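Local coordinates for protein thiol-disulfide isomerase and thioredoxins (Corynebacterium glutamicum, PDB 3LOR) that probably acts as a thioredoxin-like thiol-disulfide oxidoreductase or isomerase and can bind calcium, at residues A[116-119]-A[124-127]. Sequence-based numbering, arbitrary orientation.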
ATOM      1  N   TYR A 116      17.568   2.169  28.715  1.00 13.97           N
ATOM      2  CA  TYR A 116      18.057   1.598  27.499  1.00 13.19           C
ATOM      3  C   TYR A 116      18.433   2.649  26.500  1.00 13.31           C
ATOM      4  O   TYR A 116      18.769   2.363  25.379  1.00 12.16           O
ATOM      5  CB  TYR A 116      17.080   0.587  26.936  1.00 13.53           C
ATOM      6  CG  TYR A 116      16.862  -0.573  27.854  1.00 11.96           C
ATOM      7  CD1 TYR A 116      17.911  -1.272  28.377  1.00 11.19           C
ATOM      8  CD2 TYR A 116      15.611  -0.939  28.225  1.00 10.25           C
ATOM      9  CE1 TYR A 116      17.703  -2.291  29.194  1.00 11.44           C
ATOM     10  CE2 TYR A 116      15.405  -1.943  29.034  1.00  9.92           C
ATOM     11  CZ  TYR A 116      16.434  -2.615  29.524  1.00 10.83           C
ATOM     12  OH  TYR A 116      16.201  -3.625  30.341  1.00 11.69           O
ATOM     13  N   ARG A 117      18.336   3.874  26.942  1.00 12.28           N
ATOM     14  CA  ARG A 117      18.654   5.007  26.125  1.00 13.27           C
ATOM     15  C   ARG A 117      18.004   5.053  24.748  1.00 12.97           C
ATOM     16  O   ARG A 117      18.645   5.276  23.777  1.00 13.36           O
ATOM     17  CB  ARG A 117      20.135   5.386  26.155  1.00 13.91           C
ATOM     18  CG  ARG A 117      21.062   4.547  25.395  1.00 16.87           C
ATOM     19  CD  ARG A 117      22.507   4.796  25.811  1.00 22.40           C
ATOM     20  NE  ARG A 117      22.789   4.301  27.147  1.00 25.37           N
ATOM     21  CZ  ARG A 117      23.788   4.710  27.915  1.00 26.27           C
ATOM     22  NH1 ARG A 117      23.934   4.203  29.113  1.00 26.49           N
ATOM     23  NH2 ARG A 117      24.637   5.628  27.494  1.00 26.77           N
ATOM     24  N   LEU A 118      16.701   4.859  24.718  1.00 12.41           N
ATOM     25  CA  LEU A 118      15.960   4.970  23.504  1.00 12.42           C
ATOM     26  C   LEU A 118      15.971   6.370  22.962  1.00 12.89           C
ATOM     27  O   LEU A 118      15.905   7.311  23.673  1.00 12.44           O
ATOM     28  CB  LEU A 118      14.537   4.459  23.674  1.00 12.20           C
ATOM     29  CG  LEU A 118      14.371   3.163  24.418  1.00 12.19           C
ATOM     30  CD1 LEU A 118      12.957   2.844  24.602  1.00 13.38           C
ATOM     31  CD2 LEU A 118      15.084   2.027  23.756  1.00 13.56           C
ATOM     32  N   GLU A 119      16.088   6.459  21.665  1.00 13.04           N
ATOM     33  CA  GLU A 119      16.045   7.683  20.937  1.00 13.55           C
ATOM     34  C   GLU A 119      14.694   8.349  20.920  1.00 13.33           C
ATOM     35  O   GLU A 119      14.603   9.493  20.682  1.00 13.60           O
ATOM     36  CB  GLU A 119      16.528   7.454  19.524  1.00 13.86           C
ATOM     37  CG  GLU A 119      17.839   6.797  19.458  1.00 16.89           C
ATOM     38  CD  GLU A 119      18.333   6.575  18.057  1.00 21.01           C
ATOM     39  OE1 GLU A 119      18.298   7.516  17.254  1.00 22.37           O
ATOM     40  OE2 GLU A 119      18.781   5.463  17.760  1.00 22.05           O
ATOM     41  N   ILE A 124      11.605  -0.611  18.969  1.00 13.35           N
ATOM     42  CA  ILE A 124      11.444  -2.004  19.259  1.00 13.78           C
ATOM     43  C   ILE A 124      12.601  -2.552  20.043  1.00 13.46           C
ATOM     44  O   ILE A 124      13.704  -2.210  19.811  1.00 13.93           O
ATOM     45  CB  ILE A 124      11.219  -2.809  18.012  1.00 13.93           C
ATOM     46  CG1 ILE A 124      10.063  -2.248  17.251  1.00 15.12           C
ATOM     47  CG2 ILE A 124      10.783  -4.148  18.323  1.00 14.55           C
ATOM     48  CD1 ILE A 124       9.655  -3.108  16.180  1.00 16.81           C
ATOM     49  N   ILE A 125      12.302  -3.372  21.009  1.00 12.86           N
ATOM     50  CA  ILE A 125      13.285  -4.116  21.685  1.00 12.85           C
ATOM     51  C   ILE A 125      12.952  -5.576  21.467  1.00 13.08           C
ATOM     52  O   ILE A 125      11.859  -6.002  21.750  1.00 12.47           O
ATOM     53  CB  ILE A 125      13.279  -3.788  23.189  1.00 13.60           C
ATOM     54  CG1 ILE A 125      13.523  -2.318  23.445  1.00 12.77           C
ATOM     55  CG2 ILE A 125      14.264  -4.588  23.917  1.00 12.32           C
ATOM     56  CD1 ILE A 125      13.315  -1.937  24.812  1.00 13.53           C
ATOM     57  N   LEU A 126      13.917  -6.328  20.975  1.00 13.05           N
ATOM     58  CA  LEU A 126      13.814  -7.769  20.901  1.00 13.18           C
ATOM     59  C   LEU A 126      14.707  -8.456  21.883  1.00 13.21           C
ATOM     60  O   LEU A 126      15.830  -8.142  21.992  1.00 14.63           O
ATOM     61  CB  LEU A 126      14.111  -8.284  19.520  1.00 12.95           C
ATOM     62  CG  LEU A 126      13.380  -7.666  18.360  1.00 13.95           C
ATOM     63  CD1 LEU A 126      13.975  -8.057  17.103  1.00 13.15           C
ATOM     64  CD2 LEU A 126      11.948  -7.925  18.382  1.00 13.03           C
ATOM     65  N   ALA A 127      14.148  -9.376  22.620  1.00 13.47           N
ATOM     66  CA  ALA A 127      14.896 -10.234  23.493  1.00 13.66           C
ATOM     67  C   ALA A 127      14.740 -11.679  23.089  1.00 13.43           C
ATOM     68  O   ALA A 127      13.756 -12.065  22.543  1.00 12.93           O
ATOM     69  CB  ALA A 127      14.498 -10.042  24.891  1.00 13.54           C
TER
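The phenol OH of Tyr116 hydrogen-bonds to the backbone N of Glu11, a residue of the calcium site observed in this protein, while the ring of the same tyrosine rests beside the tip of Ile125. Tyrosine suits such a border: its ring supplies apolar surface, and the hydroxyl at the far end serves a polar backbone. The ring atom CD2 of Tyr116 lies 4.2 Å from CD1 of Ile125, with the methyl approaching the ring obliquely. In Ile125, CD1 lies anti to CA about the CB-CG1 bond (chi2 171°), extending the branch away from the strand. Further along the same loop, CD2 of Leu118 comes within 4.5 Å of that same CD1 of Ile125, a loose contact. The two segments bury just 91 Å² between them, counting both sides, and no hydrogen bond links them.

The loop begins with a Schellman motif: Arg117, with positive phi (50°), ends helix 111-115 and is itself exposed, whereas its sequence neighbours Tyr116 and Leu118 both point toward the strand. Ile133 lies beside both Tyr116 and Ile125, and Leu118 also touches Val37 and Val136. Beta-branched Ile125 fits its extended backbone. The loop after helix 111-115 thus packs on one face of strand 123-127, and helix 143-154 meets Leu126 on the other, in the helix-flanked mixed sheet of the thioredoxin fold.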